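Local atomic coordinates of isomaltodextranase (Arthrobacter globiformis, PDB entry 5AWO), a protein that hydrolyses alpha-1,6-glucosidic linkages in dextran-type polysaccharides, removing successive isomaltose units from the non-reducing chain ends. Residues A[331-336]-A[357-362]; A[405-410]-A[463-468]; A[419-424]-A[450-455]. All blocks are in the same frame, centred on the assembly; numbering follows the deposited sequence.

Interaction 1 (A[331-336]-A[357-362]); sequences TMMNLM and WVYTNK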
loop_
_atom_site.group_PDB
_atom_site.type_symbol
_atom_site.label_atom_id
_atom_site.label_comp_id
_atom_site.label_asym_id
_atom_site.label_seq_id
_atom_site.Cartn_x
_atom_site.Cartn_y
_atom_site.Cartn_z
ATOM N N THR A 331 -17.889 -3.417 8.199
ATOM C CA THR A 331 -17.588 -2.779 6.912
ATOM C C THR A 331 -16.259 -2.031 6.879
ATOM O O THR A 331 -15.519 -2.148 5.918
ATOM C CB THR A 331 -18.764 -1.890 6.487
ATOM O OG1 THR A 331 -19.891 -2.755 6.214
ATOM C CG2 THR A 331 -18.420 -1.047 5.267
ATOM N N MET A 332 -15.983 -1.287 7.928
ATOM C CA MET A 332 -14.684 -0.633 8.110
ATOM C C MET A 332 -13.547 -1.645 7.923
ATOM O O MET A 332 -12.624 -1.442 7.123
ATOM C CB MET A 332 -14.650 0.006 9.516
ATOM C CG MET A 332 -13.317 0.592 9.927
ATOM S SD MET A 332 -13.222 0.854 11.699
ATOM C CE MET A 332 -13.114 -0.818 12.247
ATOM N N MET A 333 -13.610 -2.730 8.701
ATOM C CA MET A 333 -12.535 -3.716 8.676
ATOM C C MET A 333 -12.472 -4.394 7.309
ATOM O O MET A 333 -11.401 -4.547 6.715
ATOM C CB MET A 333 -12.772 -4.747 9.764
ATOM C CG MET A 333 -11.711 -5.825 9.872
ATOM S SD MET A 333 -10.127 -5.120 10.401
ATOM C CE MET A 333 -9.113 -6.600 10.525
ATOM N N ASN A 334 -13.627 -4.743 6.751
ATOM C CA ASN A 334 -13.661 -5.442 5.473
ATOM C C ASN A 334 -13.069 -4.604 4.331
ATOM O O ASN A 334 -12.402 -5.139 3.420
ATOM C CB ASN A 334 -15.098 -5.838 5.114
ATOM C CG ASN A 334 -15.643 -6.985 5.940
ATOM O OD1 ASN A 334 -14.890 -7.739 6.569
ATOM N ND2 ASN A 334 -16.975 -7.119 5.954
ATOM N N LEU A 335 -13.279 -3.295 4.355
ATOM C CA LEU A 335 -12.703 -2.440 3.326
ATOM C C LEU A 335 -11.184 -2.414 3.412
ATOM O O LEU A 335 -10.493 -2.512 2.393
ATOM C CB LEU A 335 -13.255 -1.004 3.442
ATOM C CG LEU A 335 -12.711 -0.007 2.410
ATOM C CD1 LEU A 335 -13.020 -0.392 0.970
ATOM C CD2 LEU A 335 -13.253 1.418 2.698
ATOM N N MET A 336 -10.652 -2.263 4.618
ATOM C CA MET A 336 -9.192 -2.217 4.783
ATOM C C MET A 336 -8.575 -3.528 4.301
ATOM O O MET A 336 -7.561 -3.533 3.585
ATOM C CB MET A 336 -8.786 -1.953 6.249
ATOM C CG MET A 336 -9.348 -0.673 6.870
ATOM S SD MET A 336 -8.882 0.816 5.965
ATOM C CE MET A 336 -9.708 2.013 7.006
ATOM N N TRP A 357 -13.527 -7.799 18.973
ATOM C CA TRP A 357 -13.884 -8.778 17.960
ATOM C C TRP A 357 -13.733 -8.301 16.490
ATOM O O TRP A 357 -13.471 -9.088 15.591
ATOM C CB TRP A 357 -15.328 -9.276 18.205
ATOM C CG TRP A 357 -16.332 -8.157 18.064
ATOM C CD1 TRP A 357 -16.792 -7.324 19.054
ATOM C CD2 TRP A 357 -16.959 -7.729 16.862
ATOM N NE1 TRP A 357 -17.645 -6.404 18.532
ATOM C CE2 TRP A 357 -17.764 -6.617 17.186
ATOM C CE3 TRP A 357 -16.900 -8.157 15.530
ATOM C CZ2 TRP A 357 -18.533 -5.961 16.234
ATOM C CZ3 TRP A 357 -17.647 -7.486 14.582
ATOM C CH2 TRP A 357 -18.464 -6.389 14.949
ATOM N N VAL A 358 -13.909 -6.996 16.255
ATOM C CA VAL A 358 -13.835 -6.405 14.902
ATOM C C VAL A 358 -12.495 -6.756 14.242
ATOM O O VAL A 358 -12.385 -7.026 13.033
ATOM C CB VAL A 358 -13.958 -4.831 14.980
ATOM C CG1 VAL A 358 -13.717 -4.147 13.622
ATOM C CG2 VAL A 358 -15.335 -4.430 15.537
ATOM N N TYR A 359 -11.475 -6.756 15.084
ATOM C CA TYR A 359 -10.088 -6.811 14.646
ATOM C C TYR A 359 -9.510 -8.227 14.680
ATOM O O TYR A 359 -8.424 -8.467 14.140
ATOM C CB TYR A 359 -9.274 -5.912 15.549
ATOM C CG TYR A 359 -9.692 -4.469 15.497
ATOM C CD1 TYR A 359 -9.786 -3.792 14.269
ATOM C CD2 TYR A 359 -10.005 -3.758 16.642
ATOM C CE1 TYR A 359 -10.139 -2.459 14.199
ATOM C CE2 TYR A 359 -10.358 -2.420 16.583
ATOM C CZ TYR A 359 -10.437 -1.775 15.360
ATOM O OH TYR A 359 -10.771 -0.436 15.300
ATOM N N THR A 360 -10.220 -9.161 15.308
ATOM C CA THR A 360 -9.646 -10.463 15.665
ATOM C C THR A 360 -10.385 -11.657 15.049
ATOM O O THR A 360 -10.298 -12.780 15.568
ATOM C CB THR A 360 -9.544 -10.604 17.189
ATOM O OG1 THR A 360 -10.857 -10.533 17.766
ATOM C CG2 THR A 360 -8.640 -9.518 17.761
ATOM N N ASN A 361 -11.094 -11.459 13.943
ATOM C CA ASN A 361 -11.657 -12.581 13.194
ATOM C C ASN A 361 -10.518 -13.248 12.417
ATOM O O ASN A 361 -9.950 -12.675 11.495
ATOM C CB ASN A 361 -12.759 -12.077 12.258
ATOM C CG ASN A 361 -13.359 -13.156 11.379
ATOM O OD1 ASN A 361 -12.709 -14.114 10.984
ATOM N ND2 ASN A 361 -14.599 -12.968 11.015
ATOM N N LYS A 362 -10.160 -14.454 12.843
ATOM C CA LYS A 362 -8.995 -15.139 12.291
ATOM C C LYS A 362 -9.112 -15.366 10.792
ATOM O O LYS A 362 -8.097 -15.305 10.086
ATOM C CB LYS A 362 -8.736 -16.458 13.044
ATOM C CG LYS A 362 -8.221 -16.245 14.471
ATOM C CD LYS A 362 -8.470 -17.475 15.356
ATOM C CE LYS A 362 -8.277 -17.195 16.853
ATOM N NZ LYS A 362 -9.461 -16.684 17.622
#
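Three hydrogen bonds grip the hydroxyl of Thr-331, whose OG1 meets Glu-327 O one turn earlier in its own helix and reaches out to His-458 O and Ser-460 OG; the two carbonyl oxygens must share its one proton. From this helix, Met-332 and Met-333 extend toward residues 357-362. Both start alike, with CG anti to the backbone N, and then part. Met-332 stays extended until its last torsion (chi3 71°), which turns the methyl CE to within 3.7 Å of Val-358 CG1. The same CE lies 3.9 Å from Tyr-359 CE1, so one methyl group touches both residues. Met-333 instead bends at chi2 (66°), laying its chain along the backbone of the loop, where CG is 3.4 Å from Val-358 O. The elements joined belong to the final part of the TIM barrel: helix 326-339 precedes the eighth barrel strand, and 357-362 is the end of the loop that leads from this strand, and runs into the start of helix 362-370. Met-333 SD approaches the Tyr-359 ring edge-on in a Met-aromatic contact, 5.4 Å from the centroid and 79° off the ring normal. Val-358 CG1 sits over one face of that ring, toward its rim, and also meets Met-333 CB at 4.0 Å. The phenol OH is held by Asp-347 OD1. Asn-361 ends the loop as the N-cap of helix 362-370, its OD1 accepting from Val-364 N.

Interaction 2 (A[405-410]-A[463-468]); sequences WGVALF and FRVTPP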
loop_
_atom_site.group_PDB
_atom_site.type_symbol
_atom_site.label_atom_id
_atom_site.label_comp_id
_atom_site.label_asym_id
_atom_site.label_seq_id
_atom_site.Cartn_x
_atom_site.Cartn_y
_atom_site.Cartn_z
ATOM N N TRP A 405 -9.103 -16.625 -3.688
ATOM C CA TRP A 405 -9.472 -15.217 -3.767
ATOM C C TRP A 405 -10.125 -14.731 -2.486
ATOM O O TRP A 405 -10.782 -15.487 -1.762
ATOM C CB TRP A 405 -10.492 -15.023 -4.872
ATOM C CG TRP A 405 -9.971 -15.307 -6.276
ATOM C CD1 TRP A 405 -9.629 -16.533 -6.815
ATOM C CD2 TRP A 405 -9.746 -14.337 -7.303
ATOM N NE1 TRP A 405 -9.203 -16.353 -8.110
ATOM C CE2 TRP A 405 -9.255 -15.023 -8.429
ATOM C CE3 TRP A 405 -9.883 -12.938 -7.378
ATOM C CZ2 TRP A 405 -8.929 -14.371 -9.616
ATOM C CZ3 TRP A 405 -9.560 -12.294 -8.577
ATOM C CH2 TRP A 405 -9.087 -13.012 -9.670
ATOM N N GLY A 406 -9.962 -13.437 -2.255
ATOM C CA GLY A 406 -10.807 -12.695 -1.332
ATOM C C GLY A 406 -11.783 -11.858 -2.149
ATOM O O GLY A 406 -11.368 -11.140 -3.066
ATOM N N VAL A 407 -13.082 -11.950 -1.835
ATOM C CA VAL A 407 -14.114 -11.190 -2.523
ATOM C C VAL A 407 -14.922 -10.427 -1.470
ATOM O O VAL A 407 -15.403 -11.036 -0.506
ATOM C CB VAL A 407 -15.047 -12.125 -3.345
ATOM C CG1 VAL A 407 -16.195 -11.357 -3.976
ATOM C CG2 VAL A 407 -14.237 -12.914 -4.377
ATOM N N ALA A 408 -15.073 -9.110 -1.652
ATOM C CA ALA A 408 -15.807 -8.264 -0.676
ATOM C C ALA A 408 -16.863 -7.432 -1.369
ATOM O O ALA A 408 -16.643 -6.872 -2.437
ATOM C CB ALA A 408 -14.832 -7.391 0.082
ATOM N N LEU A 409 -18.056 -7.406 -0.757
ATOM C CA LEU A 409 -19.222 -6.754 -1.311
ATOM C C LEU A 409 -19.720 -5.731 -0.274
ATOM O O LEU A 409 -19.770 -6.053 0.917
ATOM C CB LEU A 409 -20.313 -7.765 -1.594
ATOM C CG LEU A 409 -19.938 -8.965 -2.456
ATOM C CD1 LEU A 409 -21.054 -9.991 -2.479
ATOM C CD2 LEU A 409 -19.569 -8.574 -3.865
ATOM N N PHE A 410 -20.056 -4.517 -0.742
ATOM C CA PHE A 410 -20.378 -3.401 0.144
ATOM C C PHE A 410 -21.666 -2.741 -0.308
ATOM O O PHE A 410 -21.935 -2.647 -1.488
ATOM C CB PHE A 410 -19.251 -2.358 0.122
ATOM C CG PHE A 410 -17.936 -2.877 0.598
ATOM C CD1 PHE A 410 -17.588 -2.817 1.934
ATOM C CD2 PHE A 410 -17.021 -3.396 -0.302
ATOM C CE1 PHE A 410 -16.395 -3.340 2.393
ATOM C CE2 PHE A 410 -15.800 -3.856 0.148
ATOM C CZ PHE A 410 -15.478 -3.834 1.488
ATOM N N PHE A 463 -15.692 -12.941 1.544
ATOM C CA PHE A 463 -15.677 -14.373 1.227
ATOM C C PHE A 463 -14.265 -14.808 0.871
ATOM O O PHE A 463 -13.501 -14.060 0.237
ATOM C CB PHE A 463 -16.582 -14.677 0.027
ATOM C CG PHE A 463 -18.004 -14.242 0.185
ATOM C CD1 PHE A 463 -18.961 -15.094 0.751
ATOM C CD2 PHE A 463 -18.396 -12.973 -0.223
ATOM C CE1 PHE A 463 -20.264 -14.689 0.904
ATOM C CE2 PHE A 463 -19.697 -12.568 -0.067
ATOM C CZ PHE A 463 -20.632 -13.432 0.477
ATOM N N ARG A 464 -13.921 -16.039 1.265
ATOM C CA ARG A 464 -12.786 -16.744 0.643
ATOM C C ARG A 464 -13.382 -17.608 -0.445
ATOM O O ARG A 464 -14.273 -18.417 -0.164
ATOM C CB ARG A 464 -12.044 -17.601 1.666
ATOM C CG ARG A 464 -10.931 -18.485 1.076
ATOM C CD ARG A 464 -9.673 -17.737 0.689
ATOM N NE ARG A 464 -8.938 -17.303 1.859
ATOM C CZ ARG A 464 -7.610 -17.250 1.988
ATOM N NH1 ARG A 464 -6.806 -17.571 1.002
ATOM N NH2 ARG A 464 -7.091 -16.823 3.109
ATOM N N VAL A 465 -12.891 -17.447 -1.679
ATOM C CA VAL A 465 -13.308 -18.239 -2.815
ATOM C C VAL A 465 -12.128 -19.090 -3.293
ATOM O O VAL A 465 -11.026 -18.595 -3.533
ATOM C CB VAL A 465 -13.822 -17.348 -3.954
ATOM C CG1 VAL A 465 -14.261 -18.200 -5.145
ATOM C CG2 VAL A 465 -14.962 -16.449 -3.458
ATOM N N THR A 466 -12.366 -20.403 -3.339
ATOM C CA THR A 466 -11.302 -21.359 -3.617
ATOM C C THR A 466 -11.668 -22.204 -4.848
ATOM O O THR A 466 -12.443 -23.171 -4.746
ATOM C CB THR A 466 -11.049 -22.273 -2.402
ATOM O OG1 THR A 466 -10.868 -21.487 -1.206
ATOM C CG2 THR A 466 -9.800 -23.130 -2.594
ATOM N N PRO A 467 -11.138 -21.826 -6.022
ATOM C CA PRO A 467 -11.314 -22.627 -7.234
ATOM C C PRO A 467 -10.765 -24.037 -7.038
ATOM O O PRO A 467 -9.714 -24.194 -6.427
ATOM C CB PRO A 467 -10.462 -21.877 -8.265
ATOM C CG PRO A 467 -10.526 -20.453 -7.804
ATOM C CD PRO A 467 -10.456 -20.555 -6.317
ATOM N N PRO A 468 -11.491 -25.043 -7.545
ATOM C CA PRO A 468 -10.872 -26.370 -7.660
ATOM C C PRO A 468 -9.795 -26.338 -8.741
ATOM O O PRO A 468 -9.879 -25.530 -9.669
ATOM C CB PRO A 468 -12.045 -27.272 -8.060
ATOM C CG PRO A 468 -12.998 -26.388 -8.750
ATOM C CD PRO A 468 -12.804 -24.985 -8.196
#
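Four backbone hydrogen bonds zip strand 405-410 to strand 463-466 in antiparallel register. The pair Val-407/Phe-463 is closed by Val-407 N to Phe-463 O (3.0 Å) and Phe-463 N to Val-407 O (2.8 Å). In Trp-405/Val-465, Val-465 N points almost straight at Trp-405 O (169°), although above the plane of that carbonyl. Packing is tight on the face of Trp-405, Val-407, Phe-463 and Val-465. There Val-407 CG2 and Val-465 CG2, each anti to its own carbonyl carbon, meet at 3.7 Å. Leu-409 crosses Phe-463 at about a right angle, CD1 to CE2 at 3.8 Å. Across the two strands the face of Gly-406 and partly exposed Arg-464 is sparser, though further along Ala-408 and Phe-410 pack on helix 326-339. Arg-464 passes CD 3.5 Å from Trp-405 O, while its guanidinium forms a salt bridge with Asp-370 and a hydrogen bond with Ser-404. The pairing ends at Trp-405/Val-465; past the exposed Thr-466, Pro-467 CD merely touches Trp-405 CD1, 4.1 Å away. The pair lies in the larger sheet of the C-terminal beta sandwich that this family shares with alpha-galactosidases; the face of Val-407 and Val-465 is turned to Ile-422 and Phe-424 of the other layer.

Interaction 3 (A[419-424]-A[450-455]); sequences TKTIDF and RATAAL. With PO4 (phosphate ion), chain B.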
loop_
_atom_site.group_PDB
_atom_site.type_symbol
_atom_site.label_atom_id
_atom_site.label_comp_id
_atom_site.label_asym_id
_atom_site.label_seq_id
_atom_site.Cartn_x
_atom_site.Cartn_y
_atom_site.Cartn_z
ATOM N N THR A 419 -28.560 -5.567 -3.452
ATOM C CA THR A 419 -27.899 -6.799 -3.795
ATOM C C THR A 419 -26.607 -6.490 -4.559
ATOM O O THR A 419 -26.624 -5.698 -5.516
ATOM C CB THR A 419 -28.799 -7.701 -4.644
ATOM O OG1 THR A 419 -29.923 -8.073 -3.847
ATOM C CG2 THR A 419 -28.037 -8.953 -5.139
ATOM N N LYS A 420 -25.517 -7.116 -4.140
ATOM C CA LYS A 420 -24.239 -7.029 -4.815
ATOM C C LYS A 420 -23.762 -8.424 -5.153
ATOM O O LYS A 420 -23.923 -9.343 -4.342
ATOM C CB LYS A 420 -23.196 -6.358 -3.910
ATOM C CG LYS A 420 -23.528 -4.936 -3.487
ATOM C CD LYS A 420 -23.545 -3.973 -4.659
ATOM C CE LYS A 420 -23.764 -2.540 -4.209
ATOM N NZ LYS A 420 -23.948 -1.588 -5.343
ATOM N N THR A 421 -23.133 -8.566 -6.322
ATOM C CA THR A 421 -22.732 -9.884 -6.829
ATOM C C THR A 421 -21.412 -9.773 -7.579
ATOM O O THR A 421 -21.185 -8.800 -8.316
ATOM C CB THR A 421 -23.806 -10.447 -7.773
ATOM O OG1 THR A 421 -25.029 -10.635 -7.052
ATOM C CG2 THR A 421 -23.391 -11.756 -8.384
ATOM N N ILE A 422 -20.561 -10.766 -7.371
ATOM C CA ILE A 422 -19.375 -10.974 -8.188
ATOM C C ILE A 422 -19.490 -12.368 -8.811
ATOM O O ILE A 422 -19.605 -13.373 -8.114
ATOM C CB ILE A 422 -18.071 -10.809 -7.372
ATOM C CG1 ILE A 422 -17.761 -9.311 -7.193
ATOM C CG2 ILE A 422 -16.877 -11.491 -8.044
ATOM C CD1 ILE A 422 -17.339 -8.612 -8.454
ATOM N N ASP A 423 -19.449 -12.388 -10.136
ATOM C CA ASP A 423 -19.560 -13.618 -10.904
ATOM C C ASP A 423 -18.172 -14.097 -11.284
ATOM O O ASP A 423 -17.341 -13.310 -11.784
ATOM C CB ASP A 423 -20.378 -13.341 -12.155
ATOM C CG ASP A 423 -20.699 -14.612 -12.909
ATOM O OD1 ASP A 423 -19.838 -15.125 -13.677
ATOM O OD2 ASP A 423 -21.805 -15.123 -12.704
ATOM N N PHE A 424 -17.875 -15.357 -10.994
ATOM C CA PHE A 424 -16.507 -15.849 -11.102
ATOM C C PHE A 424 -16.012 -15.943 -12.538
ATOM O O PHE A 424 -14.813 -15.821 -12.769
ATOM C CB PHE A 424 -16.302 -17.176 -10.355
ATOM C CG PHE A 424 -16.707 -17.125 -8.889
ATOM C CD1 PHE A 424 -16.696 -15.918 -8.187
ATOM C CD2 PHE A 424 -17.147 -18.265 -8.222
ATOM C CE1 PHE A 424 -17.057 -15.882 -6.849
ATOM C CE2 PHE A 424 -17.498 -18.223 -6.883
ATOM C CZ PHE A 424 -17.468 -17.028 -6.203
ATOM N N ARG A 450 -20.668 -17.818 -8.300
ATOM C CA ARG A 450 -20.810 -16.407 -7.977
ATOM C C ARG A 450 -20.835 -16.288 -6.457
ATOM O O ARG A 450 -21.074 -17.288 -5.753
ATOM C CB ARG A 450 -22.085 -15.850 -8.605
ATOM C CG ARG A 450 -23.354 -16.547 -8.125
ATOM C CD ARG A 450 -24.480 -16.552 -9.148
ATOM N NE ARG A 450 -25.009 -15.214 -9.420
ATOM C CZ ARG A 450 -26.019 -14.626 -8.765
ATOM N NH1 ARG A 450 -26.628 -15.227 -7.732
ATOM N NH2 ARG A 450 -26.413 -13.414 -9.142
ATOM N N ALA A 451 -20.508 -15.090 -5.978
ATOM C CA ALA A 451 -20.712 -14.694 -4.585
ATOM C C ALA A 451 -21.671 -13.508 -4.582
ATOM O O ALA A 451 -21.520 -12.560 -5.379
ATOM C CB ALA A 451 -19.381 -14.318 -3.967
ATOM N N THR A 452 -22.667 -13.561 -3.697
ATOM C CA THR A 452 -23.728 -12.559 -3.699
ATOM C C THR A 452 -24.217 -12.294 -2.281
ATOM O O THR A 452 -24.096 -13.150 -1.410
ATOM C CB THR A 452 -24.907 -13.009 -4.588
ATOM O OG1 THR A 452 -25.849 -11.943 -4.793
ATOM C CG2 THR A 452 -25.616 -14.215 -4.022
ATOM N N ALA A 453 -24.747 -11.100 -2.064
ATOM C CA ALA A 453 -25.340 -10.757 -0.779
ATOM C C ALA A 453 -26.349 -9.658 -0.949
ATOM O O ALA A 453 -26.135 -8.723 -1.733
ATOM C CB ALA A 453 -24.270 -10.315 0.198
ATOM N N ALA A 454 -27.449 -9.771 -0.216
ATOM C CA ALA A 454 -28.450 -8.731 -0.115
ATOM C C ALA A 454 -28.124 -7.975 1.149
ATOM O O ALA A 454 -28.343 -8.430 2.259
ATOM C CB ALA A 454 -29.852 -9.338 -0.027
ATOM N N LEU A 455 -27.521 -6.799 0.975
ATOM C CA LEU A 455 -26.895 -6.097 2.059
ATOM C C LEU A 455 -27.722 -4.949 2.585
ATOM O O LEU A 455 -28.167 -4.093 1.818
ATOM C CB LEU A 455 -25.574 -5.533 1.563
ATOM C CG LEU A 455 -24.508 -6.553 1.165
ATOM C CD1 LEU A 455 -23.358 -5.913 0.412
ATOM C CD2 LEU A 455 -24.002 -7.263 2.393
HETATM P P PO4 B . -24.386 -12.785 -12.404
HETATM O O1 PO4 B . -24.977 -13.431 -13.655
HETATM O O2 PO4 B . -23.427 -11.674 -12.878
HETATM O O3 PO4 B . -23.636 -13.792 -11.565
HETATM O O4 PO4 B . -25.488 -12.172 -11.582
#
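Thr-421 and Thr-452 lie side by side on one face of a two-stranded antiparallel ladder, their OG1 atoms hydrogen-bonded at 2.7 Å. Different first torsions bring the hydroxyls together: OG1 is anti to the carbonyl carbon in Thr-421 but anti to the backbone N in Thr-452. Thr-421 CG2 turns the other way along the strand, to 3.5 Å from Arg-450 NH2. Arg-450 starts in the crowded position between its backbone N and carbonyl carbon (chi1 60°) and bends at chi3, which presents the guanidinium edge to a phosphate ion, probably from the crystallisation liquor. Arg-450 gives the ion two hydrogen bonds, NE to O3 at 2.9 Å and nearly straight (175°), and NH2 to O4. Asp-423 OD2 lies only 2.5 Å from phosphate O3, so one of the two acids probably keeps a proton. Lys-426 completes the grip: its NZ is hydrogen-bonded to the phosphate, and its backbone N-H to Asp-423 OD1, which holds that carboxylate in place. The backbone pairs Lys-420/Ala-453 and Ile-422/Ala-451 are each closed by two hydrogen bonds, and these keep the side chains of the exposed face in step. At the end of the ladder, Phe-424 lays one ring face against the backbone of Arg-450, whose N is 3.4 Å above the ring plane, and CZ meets Ala-451 CB at 4.0 Å. An alanine in place of Phe-424 has no ring to lie against Arg-450 and Ala-451 or to reach Val-465, and would probably loosen this end of the ladder against the larger sheet. The ladder's inner face packs on that sheet of the sandwich: Ile-422 rests on Val-407 and Leu-409 of strand 405-410, whereas Ala-451 and Ala-453 meet Phe-463 and Ala-461 of strand 460-466.

How the interactions relate
Along the chain, interaction 1 comes first and closes a loop of 20 residues containing the eighth barrel strand, 343-345. It is complete before strand 405-410 opens interaction 2. That strand waits for 463-468, and within the intervening loop 419-424 pairs with 450-455, so interaction 3 is nested inside interaction 2 and nothing crosses. The two ladders belong to opposing layers of the beta sandwich and touch directly, as where Leu-409 O meets Leu-455 CD1 at 3.6 Å. Phe-410 links sandwich and barrel, its CZ lying 3.6 Å from Leu-335 CA on helix 326-339. Interactions 1 and 3 do not touch; their nearest atoms are about 7 Å apart.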